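Local coordinates for uncharacterized protein (Bacteroides uniformis, PDB 4IYK) that is of unknown function but probably binds carbohydrate, with an N-terminal domain probably of transthyretin type followed by a second all-beta domain, at residues F77-D89 with N97-V109. Numbering follows the deposited sequence.
Sequences FENGNFYPFEVKD and NVYDFKVIPYIRV. With EDO (1,2-ethanediol), chain I; EDO (1,2-ethanediol), chain D.
Two sheets of the N-terminal beta domain face each other here, and F77, F82, F85 and V87 meet F101 and V103 between the sheet of strands 67-77 and 85-92 and the one that holds 95-103. The edge of F77 meets the face of F101, centroids 4.8 Å apart and planes at 75°, with F77 CZ above the middle of the ring. The other face of F101 carries Y99 CD1. With CG wedged between its backbone N and carbonyl carbon (chi1 56°), F82 turns one face to V103, whose CG1 sits 3.6 Å from the ring centroid in a CH-pi contact. V103 CG1 also touches CE1 at the edge of the F85 ring. This packing is consistent with the transthyretin-like sandwich of the family.

Past the strands, toward the second domain that strand 107-117 enters, a single beta bridge joins F82 and P105. Y83 N donates to I104 O (2.9 Å) and Y106 N to N81 O (3.1 Å), while a water accepts from I104 N and donates to Y83 O. The Y106 ring comes edge-on to the face of Y83, with Y106 CE1 3.6 Å above the plane of the Y83 ring, over its centre; Y106 OH lies 2.9 Å from F82 O. An alanine in place of Y106 would probably leave that face of Y83 without its aromatic partner and open a gap beside the 80-83 backbone. Y83 OH is hydrogen-bonded to E133. At the opposite end an ethanediol, probably from the crystallisation liquor, links Y99 OH to K102 O.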
ATOM      1  N   PHE A  77      13.564   3.204   6.988  1.00 44.73           N
ATOM      2  CA  PHE A  77      12.154   3.268   6.604  1.00 41.62           C
ATOM      3  C   PHE A  77      11.469   4.323   7.429  1.00 46.67           C
ATOM      4  O   PHE A  77      11.567   4.296   8.658  1.00 47.20           O
ATOM      5  CB  PHE A  77      11.450   1.928   6.790  1.00 41.16           C
ATOM      6  CG  PHE A  77      11.941   0.858   5.860  1.00 40.88           C
ATOM      7  CD1 PHE A  77      11.487   0.798   4.540  1.00 40.80           C
ATOM      8  CD2 PHE A  77      12.868  -0.079   6.285  1.00 42.11           C
ATOM      9  CE1 PHE A  77      11.947  -0.190   3.674  1.00 40.53           C
ATOM     10  CE2 PHE A  77      13.327  -1.067   5.413  1.00 43.76           C
ATOM     11  CZ  PHE A  77      12.864  -1.117   4.116  1.00 39.45           C
ATOM     12  N   GLU A  78      10.818   5.280   6.762  1.00 44.13           N
ATOM     13  CA  GLU A  78      10.078   6.366   7.400  1.00 45.15           C
ATOM     14  C   GLU A  78       8.937   6.839   6.504  1.00 46.35           C
ATOM     15  O   GLU A  78       8.995   6.651   5.290  1.00 42.47           O
ATOM     16  CB  GLU A  78      10.995   7.545   7.755  1.00 49.45           C
ATOM     17  CG  GLU A  78      11.831   8.103   6.609  1.00 61.98           C
ATOM     18  CD  GLU A  78      12.765   9.248   6.967  1.00 82.66           C
ATOM     19  OE1 GLU A  78      13.164   9.366   8.150  1.00 77.46           O
ATOM     20  OE2 GLU A  78      13.127  10.013   6.045  1.00 77.26           O
ATOM     21  N   ASN A  79       7.911   7.456   7.121  1.00 44.40           N
ATOM     22  CA  ASN A  79       6.729   8.051   6.489  1.00 44.56           C
ATOM     23  C   ASN A  79       6.012   7.096   5.521  1.00 46.78           C
ATOM     24  O   ASN A  79       5.580   7.494   4.440  1.00 47.31           O
ATOM     25  CB  ASN A  79       7.103   9.357   5.794  1.00 44.73           C
ATOM     26  CG  ASN A  79       7.613  10.383   6.764  1.00 49.30           C
ATOM     27  OD1 ASN A  79       6.959  10.729   7.747  1.00 51.02           O
ATOM     28  ND2 ASN A  79       8.825  10.824   6.563  1.00 39.32           N
ATOM     29  N   GLY A  80       5.909   5.835   5.924  1.00 40.45           N
ATOM     30  CA  GLY A  80       5.275   4.806   5.122  1.00 35.89           C
ATOM     31  C   GLY A  80       3.950   4.382   5.692  1.00 36.85           C
ATOM     32  O   GLY A  80       3.266   5.168   6.345  1.00 38.01           O
ATOM     33  N   ASN A  81       3.581   3.135   5.444  1.00 32.97           N
ATOM     34  CA  ASN A  81       2.336   2.556   5.955  1.00 32.43           C
ATOM     35  C   ASN A  81       2.638   1.406   6.947  1.00 35.90           C
ATOM     36  O   ASN A  81       1.767   0.582   7.252  1.00 34.50           O
ATOM     37  CB  ASN A  81       1.430   2.104   4.806  1.00 25.42           C
ATOM     38  CG  ASN A  81       1.933   0.957   3.972  1.00 35.95           C
ATOM     39  OD1 ASN A  81       2.919   0.265   4.324  1.00 30.50           O
ATOM     40  ND2 ASN A  81       1.172   0.658   2.906  1.00 29.27           N
ATOM     41  N   PHE A  82       3.880   1.374   7.451  1.00 31.46           N
ATOM     42  CA  PHE A  82       4.288   0.418   8.455  1.00 32.05           C
ATOM     43  C   PHE A  82       5.184   1.133   9.440  1.00 39.23           C
ATOM     44  O   PHE A  82       5.705   2.212   9.121  1.00 37.30           O
ATOM     45  CB  PHE A  82       4.952  -0.835   7.850  1.00 32.08           C
ATOM     46  CG  PHE A  82       6.152  -0.617   6.964  1.00 31.84           C
ATOM     47  CD1 PHE A  82       7.426  -0.463   7.514  1.00 35.16           C
ATOM     48  CD2 PHE A  82       6.031  -0.673   5.580  1.00 31.37           C
ATOM     49  CE1 PHE A  82       8.538  -0.284   6.692  1.00 35.06           C
ATOM     50  CE2 PHE A  82       7.146  -0.498   4.758  1.00 33.19           C
ATOM     51  CZ  PHE A  82       8.394  -0.320   5.319  1.00 32.26           C
ATOM     52  N   TYR A  83       5.327   0.564  10.650  1.00 39.01           N
ATOM     53  CA  TYR A  83       6.144   1.178  11.705  1.00 40.13           C
ATOM     54  C   TYR A  83       7.601   1.339  11.248  1.00 43.57           C
ATOM     55  O   TYR A  83       8.189   0.392  10.693  1.00 40.36           O
ATOM     56  CB  TYR A  83       6.065   0.401  13.038  1.00 41.43           C
ATOM     57  CG  TYR A  83       4.805   0.710  13.820  1.00 41.23           C
ATOM     58  CD1 TYR A  83       3.625   0.006  13.587  1.00 41.65           C
ATOM     59  CD2 TYR A  83       4.777   1.741  14.752  1.00 42.35           C
ATOM     60  CE1 TYR A  83       2.467   0.280  14.309  1.00 40.66           C
ATOM     61  CE2 TYR A  83       3.616   2.040  15.465  1.00 44.20           C
ATOM     62  CZ  TYR A  83       2.451   1.332  15.207  1.00 45.54           C
ATOM     63  OH  TYR A  83       1.304   1.611  15.907  1.00 48.54           O
ATOM     64  N   PRO A  84       8.137   2.576  11.409  1.00 41.80           N
ATOM     65  CA  PRO A  84       9.521   2.851  11.006  1.00 42.04           C
ATOM     66  C   PRO A  84      10.559   2.059  11.797  1.00 46.12           C
ATOM     67  O   PRO A  84      10.353   1.680  12.949  1.00 45.80           O
ATOM     68  CB  PRO A  84       9.669   4.355  11.304  1.00 44.90           C
ATOM     69  CG  PRO A  84       8.721   4.614  12.403  1.00 49.91           C
ATOM     70  CD  PRO A  84       7.528   3.775  12.018  1.00 43.81           C
ATOM     71  N   PHE A  85      11.691   1.837  11.150  1.00 43.44           N
ATOM     72  CA  PHE A  85      12.856   1.156  11.688  1.00 43.92           C
ATOM     73  C   PHE A  85      14.030   1.356  10.750  1.00 47.77           C
ATOM     74  O   PHE A  85      13.875   1.800   9.603  1.00 45.31           O
ATOM     75  CB  PHE A  85      12.600  -0.363  11.935  1.00 43.88           C
ATOM     76  CG  PHE A  85      12.340  -1.207  10.703  1.00 41.52           C
ATOM     77  CD1 PHE A  85      11.055  -1.336  10.187  1.00 41.49           C
ATOM     78  CD2 PHE A  85      13.368  -1.918  10.098  1.00 42.76           C
ATOM     79  CE1 PHE A  85      10.812  -2.121   9.063  1.00 40.68           C
ATOM     80  CE2 PHE A  85      13.118  -2.722   8.981  1.00 43.89           C
ATOM     81  CZ  PHE A  85      11.843  -2.808   8.463  1.00 39.93           C
ATOM     82  N   GLU A  86      15.199   0.973  11.246  1.00 45.12           N
ATOM     83  CA  GLU A  86      16.442   1.007  10.522  1.00 45.45           C
ATOM     84  C   GLU A  86      17.062  -0.372  10.452  1.00 51.68           C
ATOM     85  O   GLU A  86      16.887  -1.180  11.368  1.00 52.17           O
ATOM     86  CB  GLU A  86      17.410   1.950  11.228  1.00 48.41           C
ATOM     87  CG  GLU A  86      17.627   3.273  10.546  1.00 56.01           C
ATOM     88  CD  GLU A  86      18.825   4.027  11.088  1.00 79.72           C
ATOM     89  OE1 GLU A  86      18.858   4.305  12.310  1.00 70.25           O
ATOM     90  OE2 GLU A  86      19.737   4.335  10.288  1.00 75.57           O
ATOM     91  N   VAL A  87      17.801  -0.637   9.365  1.00 48.86           N
ATOM     92  CA  VAL A  87      18.611  -1.839   9.205  1.00 48.79           C
ATOM     93  C   VAL A  87      20.062  -1.332   9.020  1.00 55.47           C
ATOM     94  O   VAL A  87      20.420  -0.844   7.949  1.00 54.93           O
ATOM     95  CB  VAL A  87      18.147  -2.820   8.097  1.00 50.94           C
ATOM     96  CG1 VAL A  87      18.999  -4.085   8.090  1.00 50.95           C
ATOM     97  CG2 VAL A  87      16.671  -3.181   8.251  1.00 49.52           C
ATOM     98  N   LYS A  88      20.866  -1.383  10.089  1.00 54.84           N
ATOM     99  CA  LYS A  88      22.263  -0.939  10.042  1.00 56.76           C
ATOM    100  C   LYS A  88      23.158  -2.070   9.494  1.00 59.69           C
ATOM    101  O   LYS A  88      22.854  -3.245   9.706  1.00 58.44           O
ATOM    102  CB  LYS A  88      22.751  -0.487  11.441  1.00 61.34           C
ATOM    103  CG  LYS A  88      21.967   0.673  12.077  1.00 72.10           C
ATOM    104  CD  LYS A  88      22.310   2.061  11.506  1.00 82.60           C
ATOM    105  CE  LYS A  88      23.410   2.768  12.263  1.00101.37           C
ATOM    106  NZ  LYS A  88      23.505   4.211  11.895  1.00114.16           N
ATOM    107  N   ASP A  89      24.264  -1.701   8.804  1.00 57.02           N
ATOM    108  CA  ASP A  89      25.294  -2.588   8.226  1.00 56.65           C
ATOM    109  C   ASP A  89      24.697  -3.596   7.225  1.00 57.26           C
ATOM    110  O   ASP A  89      24.923  -4.806   7.300  1.00 56.63           O
ATOM    111  CB  ASP A  89      26.104  -3.305   9.321  1.00 59.60           C
ATOM    112  CG  ASP A  89      26.667  -2.386  10.403  1.00 66.16           C
ATOM    113  OD1 ASP A  89      26.978  -1.212  10.088  1.00 66.85           O
ATOM    114  OD2 ASP A  89      26.780  -2.836  11.557  1.00 68.00           O
ATOM    115  N   ASN A  97      21.607  -9.837  -5.436  1.00 40.20           N
ATOM    116  CA  ASN A  97      21.283  -9.848  -4.013  1.00 40.12           C
ATOM    117  C   ASN A  97      19.787  -9.962  -3.809  1.00 41.29           C
ATOM    118  O   ASN A  97      19.007  -9.385  -4.578  1.00 39.41           O
ATOM    119  CB  ASN A  97      21.780  -8.564  -3.332  1.00 41.30           C
ATOM    120  CG  ASN A  97      23.274  -8.399  -3.319  1.00 48.85           C
ATOM    121  OD1 ASN A  97      23.916  -8.596  -2.301  1.00 45.77           O
ATOM    122  ND2 ASN A  97      23.852  -7.959  -4.430  1.00 44.65           N
ATOM    123  N   VAL A  98      19.377 -10.675  -2.757  1.00 36.56           N
ATOM    124  CA  VAL A  98      17.950 -10.796  -2.463  1.00 35.83           C
ATOM    125  C   VAL A  98      17.766 -10.423  -0.973  1.00 38.76           C
ATOM    126  O   VAL A  98      18.639 -10.736  -0.186  1.00 36.16           O
ATOM    127  CB  VAL A  98      17.379 -12.208  -2.873  1.00 39.42           C
ATOM    128  CG1 VAL A  98      18.079 -13.355  -2.143  1.00 39.93           C
ATOM    129  CG2 VAL A  98      15.871 -12.284  -2.691  1.00 38.01           C
ATOM    130  N   TYR A  99      16.714  -9.630  -0.620  1.00 35.62           N
ATOM    131  CA  TYR A  99      16.457  -9.273   0.782  1.00 34.78           C
ATOM    132  C   TYR A  99      14.995  -8.862   0.988  1.00 38.39           C
ATOM    133  O   TYR A  99      14.489  -7.892   0.394  1.00 35.35           O
ATOM    134  CB  TYR A  99      17.399  -8.169   1.314  1.00 37.81           C
ATOM    135  CG  TYR A  99      17.409  -8.051   2.830  1.00 42.26           C
ATOM    136  CD1 TYR A  99      16.449  -7.293   3.498  1.00 44.36           C
ATOM    137  CD2 TYR A  99      18.384  -8.687   3.593  1.00 45.67           C
ATOM    138  CE1 TYR A  99      16.454  -7.177   4.888  1.00 48.14           C
ATOM    139  CE2 TYR A  99      18.407  -8.570   4.989  1.00 48.13           C
ATOM    140  CZ  TYR A  99      17.439  -7.809   5.631  1.00 58.60           C
ATOM    141  OH  TYR A  99      17.436  -7.685   7.001  1.00 65.66           O
ATOM    142  N   ASP A 100      14.339  -9.591   1.881  1.00 36.50           N
ATOM    143  CA  ASP A 100      12.959  -9.323   2.252  1.00 35.25           C
ATOM    144  C   ASP A 100      12.941  -8.575   3.579  1.00 40.66           C
ATOM    145  O   ASP A 100      13.666  -8.938   4.501  1.00 41.47           O
ATOM    146  CB  ASP A 100      12.167 -10.643   2.341  1.00 35.62           C
ATOM    147  CG  ASP A 100      11.991 -11.361   1.008  1.00 39.45           C
ATOM    148  OD1 ASP A 100      12.038 -10.685  -0.049  1.00 37.62           O
ATOM    149  OD2 ASP A 100      11.803 -12.597   1.021  1.00 42.51           O
ATOM    150  N   PHE A 101      12.154  -7.501   3.665  1.00 36.35           N
ATOM    151  CA  PHE A 101      12.044  -6.747   4.913  1.00 35.28           C
ATOM    152  C   PHE A 101      10.731  -7.164   5.593  1.00 41.33           C
ATOM    153  O   PHE A 101       9.694  -7.239   4.927  1.00 40.17           O
ATOM    154  CB  PHE A 101      12.083  -5.221   4.633  1.00 35.55           C
ATOM    155  CG  PHE A 101      13.359  -4.713   4.005  1.00 35.80           C
ATOM    156  CD1 PHE A 101      14.426  -4.302   4.794  1.00 40.11           C
ATOM    157  CD2 PHE A 101      13.470  -4.581   2.624  1.00 36.20           C
ATOM    158  CE1 PHE A 101      15.600  -3.808   4.209  1.00 41.24           C
ATOM    159  CE2 PHE A 101      14.645  -4.090   2.037  1.00 38.86           C
ATOM    160  CZ  PHE A 101      15.700  -3.703   2.832  1.00 38.38           C
ATOM    161  N   LYS A 102      10.784  -7.434   6.893  1.00 39.63           N
ATOM    162  CA  LYS A 102       9.662  -7.824   7.768  1.00 39.81           C
ATOM    163  C   LYS A 102       9.179  -6.586   8.530  1.00 40.14           C
ATOM    164  O   LYS A 102       9.968  -5.921   9.197  1.00 40.65           O
ATOM    165  CB  LYS A 102      10.078  -8.942   8.746  1.00 44.08           C
ATOM    166  CG  LYS A 102      10.804 -10.124   8.091  1.00 61.20           C
ATOM    167  CD  LYS A 102       9.876 -11.233   7.636  1.00 72.19           C
ATOM    168  CE  LYS A 102      10.636 -12.503   7.293  1.00 87.41           C
ATOM    169  NZ  LYS A 102      11.186 -13.191   8.500  1.00 95.81           N
ATOM    170  N   VAL A 103       7.895  -6.245   8.392  1.00 35.01           N
ATOM    171  CA  VAL A 103       7.355  -4.992   8.933  1.00 34.33           C
ATOM    172  C   VAL A 103       6.039  -5.213   9.700  1.00 39.12           C
ATOM    173  O   VAL A 103       5.418  -6.276   9.603  1.00 38.92           O
ATOM    174  CB  VAL A 103       7.154  -3.966   7.758  1.00 35.46           C
ATOM    175  CG1 VAL A 103       8.387  -3.874   6.856  1.00 34.47           C
ATOM    176  CG2 VAL A 103       5.900  -4.264   6.922  1.00 32.92           C
ATOM    177  N   ILE A 104       5.621  -4.187  10.442  1.00 36.03           N
ATOM    178  CA  ILE A 104       4.351  -4.160  11.165  1.00 36.07           C
ATOM    179  C   ILE A 104       3.512  -3.108  10.468  1.00 38.64           C
ATOM    180  O   ILE A 104       3.780  -1.915  10.689  1.00 39.38           O
ATOM    181  CB  ILE A 104       4.489  -3.873  12.708  1.00 39.90           C
ATOM    182  CG1 ILE A 104       5.321  -4.956  13.422  1.00 40.22           C
ATOM    183  CG2 ILE A 104       3.094  -3.690  13.372  1.00 39.41           C
ATOM    184  CD1 ILE A 104       5.853  -4.531  14.834  1.00 42.70           C
ATOM    185  N   PRO A 105       2.529  -3.501   9.598  1.00 30.87           N
ATOM    186  CA  PRO A 105       1.674  -2.479   8.963  1.00 29.66           C
ATOM    187  C   PRO A 105       0.820  -1.794  10.017  1.00 36.06           C
ATOM    188  O   PRO A 105       0.558  -2.405  11.062  1.00 35.65           O
ATOM    189  CB  PRO A 105       0.810  -3.285   7.985  1.00 29.93           C
ATOM    190  CG  PRO A 105       0.753  -4.652   8.548  1.00 34.28           C
ATOM    191  CD  PRO A 105       2.063  -4.873   9.289  1.00 31.37           C
ATOM    192  N   TYR A 106       0.391  -0.548   9.783  1.00 33.10           N
ATOM    193  CA  TYR A 106      -0.477   0.101  10.770  1.00 33.19           C
ATOM    194  C   TYR A 106      -1.828  -0.600  10.808  1.00 35.29           C
ATOM    195  O   TYR A 106      -2.397  -0.815  11.871  1.00 36.30           O
ATOM    196  CB  TYR A 106      -0.641   1.600  10.446  1.00 35.74           C
ATOM    197  CG  TYR A 106       0.668   2.361  10.450  1.00 37.96           C
ATOM    198  CD1 TYR A 106       1.540   2.281  11.537  1.00 41.19           C
ATOM    199  CD2 TYR A 106       1.031   3.170   9.377  1.00 38.26           C
ATOM    200  CE1 TYR A 106       2.752   2.964  11.543  1.00 42.21           C
ATOM    201  CE2 TYR A 106       2.242   3.861   9.371  1.00 39.93           C
ATOM    202  CZ  TYR A 106       3.101   3.752  10.460  1.00 46.70           C
ATOM    203  OH  TYR A 106       4.300   4.420  10.476  1.00 41.71           O
ATOM    204  N   ILE A 107      -2.318  -0.998   9.631  1.00 31.50           N
ATOM    205  CA  ILE A 107      -3.596  -1.672   9.449  1.00 31.73           C
ATOM    206  C   ILE A 107      -3.444  -2.844   8.474  1.00 34.77           C
ATOM    207  O   ILE A 107      -2.796  -2.699   7.435  1.00 31.09           O
ATOM    208  CB  ILE A 107      -4.665  -0.648   8.911  1.00 33.58           C
ATOM    209  CG1 ILE A 107      -4.973   0.457   9.958  1.00 35.04           C
ATOM    210  CG2 ILE A 107      -5.961  -1.361   8.417  1.00 31.38           C
ATOM    211  CD1 ILE A 107      -5.847   1.561   9.456  1.00 36.65           C
ATOM    212  N   ARG A 108      -4.140  -3.965   8.769  1.00 32.50           N
ATOM    213  CA  ARG A 108      -4.261  -5.110   7.862  1.00 31.19           C
ATOM    214  C   ARG A 108      -5.694  -5.150   7.342  1.00 34.91           C
ATOM    215  O   ARG A 108      -6.619  -5.080   8.147  1.00 35.25           O
ATOM    216  CB  ARG A 108      -3.928  -6.426   8.592  1.00 33.16           C
ATOM    217  CG  ARG A 108      -2.479  -6.604   8.955  1.00 38.60           C
ATOM    218  CD  ARG A 108      -2.229  -7.921   9.701  1.00 43.08           C
ATOM    219  NE  ARG A 108      -0.821  -7.977  10.091  1.00 40.32           N
ATOM    220  CZ  ARG A 108      -0.335  -7.689  11.287  1.00 51.12           C
ATOM    221  NH1 ARG A 108      -1.155  -7.452  12.307  1.00 46.01           N
ATOM    222  NH2 ARG A 108       0.976  -7.703  11.495  1.00 45.20           N
ATOM    223  N   VAL A 109      -5.902  -5.239   6.015  1.00 32.11           N
ATOM    224  CA  VAL A 109      -7.267  -5.364   5.488  1.00 31.00           C
ATOM    225  C   VAL A 109      -7.605  -6.851   5.494  1.00 35.91           C
ATOM    226  O   VAL A 109      -6.872  -7.643   4.902  1.00 33.44           O
ATOM    227  CB  VAL A 109      -7.486  -4.719   4.108  1.00 31.55           C
ATOM    228  CG1 VAL A 109      -8.924  -4.906   3.656  1.00 31.12           C
ATOM    229  CG2 VAL A 109      -7.124  -3.240   4.130  1.00 30.94           C
TER
HETATM  230  C1  EDO I 307      13.677  -6.249  10.093  1.00 51.54           C
HETATM  231  O1  EDO I 307      12.392  -6.254  10.715  1.00 52.10           O
HETATM  232  C2  EDO I 307      13.544  -6.563   8.576  1.00 47.98           C
HETATM  233  O2  EDO I 307      14.814  -6.474   7.983  1.00 47.64           O
HETATM  234  C1  EDO D 302      15.781 -11.517   5.098  1.00 64.54           C
HETATM  235  O1  EDO D 302      14.778 -11.276   6.081  1.00 65.81           O
HETATM  236  C2  EDO D 302      15.158 -12.343   3.939  1.00 63.45           C
HETATM  237  O2  EDO D 302      15.899 -12.149   2.742  1.00 61.45           O
HETATM  238  O   HOH W   1       7.620  -2.202  10.953  1.00 31.20           O